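Transcriptional regulator, putative, Mar family (Thermotoga maritima, PDB 2ETH) probably binds DNA as a winged helix-turn-helix transcriptional regulator of the MarR family. Local coordinates at residues G86-E91 and V102-K107. Sequence-based numbering, arbitrary orientation.
Sequences GLVVRE and VVLTEK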
ATOM      1  N   GLY A  86       2.075  20.776   3.869  1.00 42.29           N
ATOM      2  CA  GLY A  86       0.924  21.674   3.762  1.00 41.49           C
ATOM      3  C   GLY A  86      -0.408  20.961   3.638  1.00 40.89           C
ATOM      4  O   GLY A  86      -1.394  21.560   3.187  1.00 41.72           O
ATOM      5  N   LEU A  87      -0.435  19.707   4.074  1.00 39.50           N
ATOM      6  CA  LEU A  87      -1.609  18.830   3.925  1.00 39.36           C
ATOM      7  C   LEU A  87      -2.530  18.795   5.155  1.00 38.67           C
ATOM      8  O   LEU A  87      -3.713  18.570   5.013  1.00 38.83           O
ATOM      9  CB  LEU A  87      -1.175  17.387   3.580  1.00 39.13           C
ATOM     10  CG  LEU A  87      -0.360  17.190   2.275  1.00 38.88           C
ATOM     11  CD1 LEU A  87       0.088  15.745   2.198  1.00 35.51           C
ATOM     12  CD2 LEU A  87      -1.180  17.576   1.027  1.00 35.37           C
ATOM     13  N   VAL A  88      -1.979  18.979   6.348  1.00 38.53           N
ATOM     14  CA  VAL A  88      -2.749  18.948   7.607  1.00 37.69           C
ATOM     15  C   VAL A  88      -2.226  20.014   8.579  1.00 38.29           C
ATOM     16  O   VAL A  88      -1.147  20.596   8.386  1.00 37.76           O
ATOM     17  CB  VAL A  88      -2.658  17.589   8.332  1.00 37.21           C
ATOM     18  CG1 VAL A  88      -2.954  16.472   7.368  1.00 33.64           C
ATOM     19  CG2 VAL A  88      -1.249  17.441   9.015  1.00 36.24           C
ATOM     20  N   VAL A  89      -2.994  20.229   9.642  1.00 38.49           N
ATOM     21  CA  VAL A  89      -2.703  21.238  10.620  1.00 38.89           C
ATOM     22  C   VAL A  89      -3.346  20.757  11.913  1.00 39.73           C
ATOM     23  O   VAL A  89      -4.264  20.003  11.857  1.00 39.48           O
ATOM     24  CB  VAL A  89      -3.227  22.631  10.127  1.00 39.15           C
ATOM     25  CG1 VAL A  89      -4.748  22.725  10.168  1.00 38.19           C
ATOM     26  CG2 VAL A  89      -2.596  23.712  10.891  1.00 39.75           C
ATOM     27  N   ARG A  90      -2.804  21.121  13.067  1.00 41.33           N
ATOM     28  CA  ARG A  90      -3.388  20.776  14.365  1.00 43.03           C
ATOM     29  C   ARG A  90      -4.220  21.969  14.791  1.00 42.82           C
ATOM     30  O   ARG A  90      -3.723  23.073  14.811  1.00 41.58           O
ATOM     31  CB  ARG A  90      -2.316  20.569  15.446  1.00 43.40           C
ATOM     32  CG  ARG A  90      -1.274  19.511  15.143  1.00 47.00           C
ATOM     33  CD  ARG A  90       0.174  20.006  15.527  1.00 51.96           C
ATOM     34  NE  ARG A  90       1.126  18.907  15.760  1.00 53.62           N
ATOM     35  CZ  ARG A  90       2.340  18.787  15.208  1.00 56.82           C
ATOM     36  NH1 ARG A  90       2.835  19.715  14.394  1.00 59.84           N
ATOM     37  NH2 ARG A  90       3.090  17.723  15.481  1.00 57.04           N
ATOM     38  N   GLU A  91      -5.469  21.736  15.146  1.00 44.27           N
ATOM     39  CA  GLU A  91      -6.393  22.809  15.423  1.00 46.33           C
ATOM     40  C   GLU A  91      -7.111  22.584  16.705  1.00 46.75           C
ATOM     41  O   GLU A  91      -7.479  21.491  17.016  1.00 45.07           O
ATOM     42  CB  GLU A  91      -7.409  22.947  14.291  1.00 46.44           C
ATOM     43  CG  GLU A  91      -6.937  23.880  13.189  1.00 50.56           C
ATOM     44  CD  GLU A  91      -8.078  24.385  12.290  1.00 55.47           C
ATOM     45  OE1 GLU A  91      -9.157  23.731  12.221  1.00 58.52           O
ATOM     46  OE2 GLU A  91      -7.891  25.462  11.672  1.00 57.84           O
ATOM     47  N   VAL A 102      -5.790  16.793  14.599  1.00 42.72           N
ATOM     48  CA  VAL A 102      -5.229  16.944  13.288  1.00 41.97           C
ATOM     49  C   VAL A 102      -6.440  17.025  12.314  1.00 42.14           C
ATOM     50  O   VAL A 102      -7.315  16.174  12.303  1.00 42.50           O
ATOM     51  CB  VAL A 102      -4.239  15.777  12.958  1.00 41.97           C
ATOM     52  CG1 VAL A 102      -3.462  16.060  11.704  1.00 42.32           C
ATOM     53  CG2 VAL A 102      -3.247  15.556  14.072  1.00 40.99           C
ATOM     54  N   VAL A 103      -6.484  18.074  11.522  1.00 41.09           N
ATOM     55  CA  VAL A 103      -7.478  18.245  10.498  1.00 40.22           C
ATOM     56  C   VAL A 103      -6.737  18.509   9.166  1.00 40.57           C
ATOM     57  O   VAL A 103      -5.596  18.926   9.142  1.00 39.26           O
ATOM     58  CB  VAL A 103      -8.421  19.408  10.851  1.00 40.25           C
ATOM     59  CG1 VAL A 103      -9.116  19.141  12.200  1.00 38.44           C
ATOM     60  CG2 VAL A 103      -7.658  20.739  10.875  1.00 38.05           C
ATOM     61  N   LEU A 104      -7.420  18.270   8.068  1.00 41.17           N
ATOM     62  CA  LEU A 104      -6.891  18.535   6.726  1.00 41.95           C
ATOM     63  C   LEU A 104      -6.870  20.035   6.436  1.00 42.29           C
ATOM     64  O   LEU A 104      -7.750  20.772   6.843  1.00 43.68           O
ATOM     65  CB  LEU A 104      -7.746  17.787   5.665  1.00 41.30           C
ATOM     66  CG  LEU A 104      -7.262  16.401   5.174  1.00 43.16           C
ATOM     67  CD1 LEU A 104      -6.653  15.487   6.256  1.00 42.71           C
ATOM     68  CD2 LEU A 104      -8.358  15.671   4.384  1.00 41.68           C
ATOM     69  N   THR A 105      -5.856  20.507   5.719  1.00 42.71           N
ATOM     70  CA  THR A 105      -5.905  21.861   5.179  1.00 41.65           C
ATOM     71  C   THR A 105      -6.808  21.889   3.970  1.00 41.86           C
ATOM     72  O   THR A 105      -7.374  20.913   3.637  1.00 42.53           O
ATOM     73  CB  THR A 105      -4.524  22.323   4.825  1.00 41.15           C
ATOM     74  OG1 THR A 105      -3.938  21.373   3.908  1.00 41.69           O
ATOM     75  CG2 THR A 105      -3.731  22.438   6.115  1.00 37.20           C
ATOM     76  N   GLU A 106      -6.947  23.024   3.316  1.00 43.30           N
ATOM     77  CA  GLU A 106      -7.634  23.093   2.051  1.00 43.53           C
ATOM     78  C   GLU A 106      -6.958  22.248   1.015  1.00 44.06           C
ATOM     79  O   GLU A 106      -7.629  21.580   0.216  1.00 44.29           O
ATOM     80  CB  GLU A 106      -7.669  24.524   1.536  1.00 44.04           C
ATOM     81  CG  GLU A 106      -8.492  24.645   0.247  1.00 44.22           C
ATOM     82  CD  GLU A 106      -9.119  25.994   0.044  1.00 47.11           C
ATOM     83  OE1 GLU A 106      -8.965  26.872   0.917  1.00 47.49           O
ATOM     84  OE2 GLU A 106      -9.801  26.172  -1.000  1.00 51.68           O
ATOM     85  N   LYS A 107      -5.629  22.317   1.004  1.00 44.24           N
ATOM     86  CA  LYS A 107      -4.820  21.565   0.070  1.00 44.91           C
ATOM     87  C   LYS A 107      -4.873  20.084   0.377  1.00 45.03           C
ATOM     88  O   LYS A 107      -4.703  19.265  -0.522  1.00 44.04           O
ATOM     89  CB  LYS A 107      -3.364  22.041   0.117  1.00 45.66           C
ATOM     90  CG  LYS A 107      -2.390  21.184  -0.647  1.00 47.24           C
ATOM     91  CD  LYS A 107      -1.000  21.740  -0.526  1.00 51.52           C
ATOM     92  CE  LYS A 107       0.062  20.781  -1.024  1.00 52.31           C
ATOM     93  NZ  LYS A 107       1.370  21.496  -1.005  1.00 52.53           N
TER
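The flat groups here are peptide groups, the carboxylate of E91 and the guanidinium of R90, whose NH1 makes a salt bridge with E83 of helix 72-84. The carboxylate lies against V103, its OE1 3.6 Å from V103 CG2, and the two side chains cross at about a right angle. Where V89 pairs with V103, each N-H meets the other residue's carbonyl nearly along the C=O axis, and the V103 N to V89 O bond (3.0 Å) is almost straight at 173°. Further along, the carbonyls of G86 and L87 are met from above their planes, by T105 OG1 (2.7 Å from G86 O) and by T105 N (3.0 Å from L87 O). This antiparallel hairpin, strands 88-92 and 100-104, is the wing of the winged helix-turn-helix fold of MarR regulators. Beta-branched valines suit its extended backbone. V89 and V103 lie side by side on the more open face, CG1 to CG2 3.6 Å, while V88 CG2 crosses V102 CG1 obliquely at 3.7 Å, among residues packed on helix 72-84. G86 ends that helix in a Schellman motif, whose positive phi (82°) favours glycine. Apolar L87 suits its buried place against F50, M42 and L82. T105 is the N-cap of helix 106-127: with OG1 between N and the carbonyl carbon (chi1 56°), its hydroxyl oxygen accepts from G108 N while donating to G86 O. K107, fully extended, lays its methylenes past L87 CD2 and carries NZ to R85 O.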